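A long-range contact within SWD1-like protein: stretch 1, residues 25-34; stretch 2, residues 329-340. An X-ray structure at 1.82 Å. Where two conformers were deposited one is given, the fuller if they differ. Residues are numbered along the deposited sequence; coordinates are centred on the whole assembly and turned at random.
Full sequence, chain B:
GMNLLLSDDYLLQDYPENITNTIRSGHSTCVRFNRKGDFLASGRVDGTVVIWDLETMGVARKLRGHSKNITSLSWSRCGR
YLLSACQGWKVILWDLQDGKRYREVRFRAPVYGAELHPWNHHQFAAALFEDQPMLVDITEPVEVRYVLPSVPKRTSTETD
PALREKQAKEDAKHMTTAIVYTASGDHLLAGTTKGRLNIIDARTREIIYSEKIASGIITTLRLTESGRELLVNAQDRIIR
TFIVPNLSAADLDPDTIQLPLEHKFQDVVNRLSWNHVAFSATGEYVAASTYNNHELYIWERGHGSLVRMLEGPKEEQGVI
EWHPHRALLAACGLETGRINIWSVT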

# COMPACT_ATOMS: atom_id res chain seq x y z
N SER B 25 -19.07 -8.84 5.32
CA SER B 25 -19.13 -10.12 4.62
C SER B 25 -17.85 -10.88 4.98
O SER B 25 -16.78 -10.55 4.48
CB SER B 25 -19.27 -9.92 3.11
OG SER B 25 -19.20 -11.18 2.45
N GLY B 26 -17.96 -11.85 5.87
CA GLY B 26 -16.71 -12.46 6.37
C GLY B 26 -15.89 -11.44 7.16
O GLY B 26 -16.32 -10.32 7.41
N HIS B 27 -14.68 -11.87 7.56
CA HIS B 27 -13.76 -11.02 8.32
C HIS B 27 -12.90 -10.23 7.32
O HIS B 27 -11.99 -10.78 6.71
CB HIS B 27 -12.90 -11.88 9.24
CG HIS B 27 -12.15 -11.11 10.27
ND1 HIS B 27 -11.03 -10.34 9.98
CD2 HIS B 27 -12.34 -11.00 11.61
CE1 HIS B 27 -10.58 -9.80 11.10
NE2 HIS B 27 -11.35 -10.18 12.10
N SER B 28 -13.18 -8.93 7.17
CA SER B 28 -12.45 -8.12 6.21
C SER B 28 -11.04 -7.84 6.72
O SER B 28 -10.86 -7.43 7.87
CB SER B 28 -13.19 -6.82 5.95
OG SER B 28 -14.43 -7.09 5.30
N THR B 29 -10.04 -8.03 5.86
CA THR B 29 -8.67 -7.71 6.21
C THR B 29 -8.16 -6.49 5.47
O THR B 29 -7.15 -5.92 5.87
CB THR B 29 -7.70 -8.86 5.90
OG1 THR B 29 -7.77 -9.20 4.51
CG2 THR B 29 -8.03 -10.06 6.71
N CYS B 30 -8.85 -6.06 4.42
CA CYS B 30 -8.39 -4.97 3.57
C CYS B 30 -9.60 -4.42 2.82
O CYS B 30 -10.51 -5.19 2.50
CB CYS B 30 -7.29 -5.51 2.64
SG CYS B 30 -6.75 -4.55 1.20
N VAL B 31 -9.56 -3.13 2.46
CA VAL B 31 -10.59 -2.51 1.61
C VAL B 31 -9.91 -1.54 0.66
O VAL B 31 -8.84 -1.03 0.97
CB VAL B 31 -11.63 -1.74 2.41
CG1 VAL B 31 -12.65 -2.70 2.97
CG2 VAL B 31 -10.92 -0.92 3.47
N ARG B 32 -10.55 -1.26 -0.48
CA ARG B 32 -10.03 -0.32 -1.47
C ARG B 32 -11.19 0.11 -2.36
O ARG B 32 -11.87 -0.74 -2.92
CB ARG B 32 -8.93 -0.93 -2.39
CG ARG B 32 -8.18 0.12 -3.18
CD ARG B 32 -6.96 0.58 -2.31
NE ARG B 32 -6.23 1.72 -2.84
CZ ARG B 32 -5.06 1.65 -3.48
NH1 ARG B 32 -4.48 0.46 -3.70
NH2 ARG B 32 -4.47 2.79 -3.89
N PHE B 33 -11.42 1.43 -2.46
CA PHE B 33 -12.43 1.96 -3.39
C PHE B 33 -11.87 1.95 -4.82
O PHE B 33 -10.67 2.12 -5.01
CB PHE B 33 -12.78 3.40 -3.02
CG PHE B 33 -13.56 3.52 -1.74
CD1 PHE B 33 -14.94 3.35 -1.78
CD2 PHE B 33 -12.96 3.87 -0.52
CE1 PHE B 33 -15.76 3.47 -0.60
CE2 PHE B 33 -13.78 4.00 0.66
CZ PHE B 33 -15.19 3.80 0.59
N ASN B 34 -12.75 1.79 -5.83
CA ASN B 34 -12.28 2.00 -7.21
C ASN B 34 -12.19 3.51 -7.45
O ASN B 34 -12.46 4.32 -6.56
CB ASN B 34 -13.17 1.24 -8.22
CG ASN B 34 -14.58 1.86 -8.37
OD1 ASN B 34 -14.99 2.70 -7.58
ND2 ASN B 34 -15.33 1.41 -9.40
N LEU B 329 -14.62 7.81 5.36
CA LEU B 329 -13.41 7.07 5.78
C LEU B 329 -13.90 5.69 6.19
O LEU B 329 -14.75 5.59 7.08
CB LEU B 329 -12.72 7.79 6.96
CG LEU B 329 -11.55 7.10 7.66
CD1 LEU B 329 -10.37 6.77 6.64
CD2 LEU B 329 -11.04 7.98 8.81
N ALA B 330 -13.43 4.63 5.52
CA ALA B 330 -13.83 3.27 5.85
C ALA B 330 -12.72 2.59 6.63
O ALA B 330 -11.53 2.79 6.36
CB ALA B 330 -14.13 2.45 4.58
N ALA B 331 -13.10 1.72 7.55
CA ALA B 331 -12.11 1.03 8.38
C ALA B 331 -12.54 -0.40 8.67
O ALA B 331 -13.72 -0.68 8.85
CB ALA B 331 -11.88 1.77 9.70
N CYS B 332 -11.56 -1.32 8.73
CA CYS B 332 -11.77 -2.73 9.01
C CYS B 332 -11.47 -2.96 10.46
O CYS B 332 -10.36 -2.67 10.91
CB CYS B 332 -10.84 -3.59 8.16
SG CYS B 332 -11.01 -3.27 6.41
N GLY B 333 -12.44 -3.51 11.20
CA GLY B 333 -12.18 -3.89 12.58
C GLY B 333 -11.36 -5.18 12.66
O GLY B 333 -11.66 -6.16 11.98
N LEU B 334 -10.33 -5.16 13.51
CA LEU B 334 -9.48 -6.33 13.68
C LEU B 334 -10.18 -7.46 14.40
O LEU B 334 -9.84 -8.62 14.19
CB LEU B 334 -8.22 -5.97 14.46
CG LEU B 334 -7.26 -5.05 13.71
CD1 LEU B 334 -6.08 -4.75 14.62
CD2 LEU B 334 -6.78 -5.64 12.36
N GLU B 335 -11.13 -7.14 15.30
CA GLU B 335 -11.76 -8.17 16.13
C GLU B 335 -12.99 -8.78 15.46
O GLU B 335 -13.19 -10.00 15.53
CB GLU B 335 -12.13 -7.60 17.51
CG GLU B 335 -10.92 -7.23 18.41
CD GLU B 335 -11.23 -6.15 19.48
OE1 GLU B 335 -12.08 -6.41 20.37
OE2 GLU B 335 -10.63 -5.03 19.40
N THR B 336 -13.81 -7.95 14.81
CA THR B 336 -15.07 -8.40 14.21
C THR B 336 -14.99 -8.56 12.71
O THR B 336 -15.86 -9.23 12.13
CB THR B 336 -16.18 -7.40 14.51
OG1 THR B 336 -15.89 -6.16 13.84
CG2 THR B 336 -16.35 -7.21 16.04
N GLY B 337 -13.99 -7.94 12.08
CA GLY B 337 -13.90 -7.83 10.64
C GLY B 337 -15.00 -7.03 9.98
O GLY B 337 -15.14 -7.12 8.75
N ARG B 338 -15.77 -6.24 10.73
CA ARG B 338 -16.75 -5.38 10.11
C ARG B 338 -16.09 -4.20 9.42
O ARG B 338 -15.05 -3.71 9.86
CB ARG B 338 -17.71 -4.83 11.16
CG ARG B 338 -18.57 -5.93 11.71
CD ARG B 338 -19.75 -5.38 12.41
NE ARG B 338 -19.45 -4.92 13.75
CZ ARG B 338 -19.60 -5.68 14.84
NH1 ARG B 338 -20.00 -6.94 14.72
NH2 ARG B 338 -19.33 -5.17 16.03
N ILE B 339 -16.78 -3.64 8.42
CA ILE B 339 -16.31 -2.40 7.80
C ILE B 339 -17.23 -1.29 8.26
O ILE B 339 -18.43 -1.30 7.96
CB ILE B 339 -16.29 -2.47 6.27
CG1 ILE B 339 -15.39 -3.61 5.79
CG2 ILE B 339 -15.78 -1.12 5.73
CD1 ILE B 339 -15.72 -4.08 4.36
N ASN B 340 -16.66 -0.31 8.96
CA ASN B 340 -17.40 0.90 9.32
C ASN B 340 -17.00 2.06 8.43
O ASN B 340 -15.81 2.24 8.14
CB ASN B 340 -17.14 1.27 10.78
CG ASN B 340 -17.89 0.38 11.72
OD1 ASN B 340 -19.09 0.60 11.95
ND2 ASN B 340 -17.22 -0.64 12.25
O HOH W 1 -16.59 -7.78 6.27
O HOH W 2 -9.39 -6.60 9.79

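How do the two backbones lie against each other? Strand 28-33 runs nearly antiparallel to strand 329-333, at 160° between their directions, yet their axes come no closer than 6.7 Å, and no backbone hydrogen bond links these two strands. Stretch 2 instead pairs with itself as a hairpin, A331 and N340 exchanging hydrogen bonds (A331 N to N340 O, 2.8 Å; N340 N to A331 O, 3.0 Å). Stretch 1 comes nearest at the turn, where H27 CA and G337 CA are 3.9 Å apart.

What bonds hold the turn? The amide S28 N donates to G337 O at 3.1 Å with a nearly straight angle, and H27 NE2 reaches L334 O at 3.0 Å, a more bent bond. The imidazole thus uses its edge for a carbonyl while one face covers the backbone: G337 CA sits 3.6 Å from the ring centroid, almost on the ring normal, as a CH-pi contact. Such closeness suits glycine, since a CB on G337 would lie 2.5 Å from H27 CA. Its positive phi favours glycine as well.

Where does water help? Water 1 accepts from S25 N at 2.9 Å and also lies 2.5 Å from S28 OG and 2.9 Å from G337 O, hydrogen-bonded to both, so it joins the stretches. Water 2 donates to S28 O (2.6 Å) and G333 O (3.2 Å), bridging two carbonyls that could not bond each other directly.

Which side chains fill the space between the strands? V31 points toward stretch 2 and meets two partners: its CG1 lies 3.6 Å from I339 CD1, and its CG2 3.8 Å from C332 SG. Farther along, F33 CE2 approaches A330 CB at 4.2 Å. These buried contacts are apolar, so they rest on close packing rather than directed bonds.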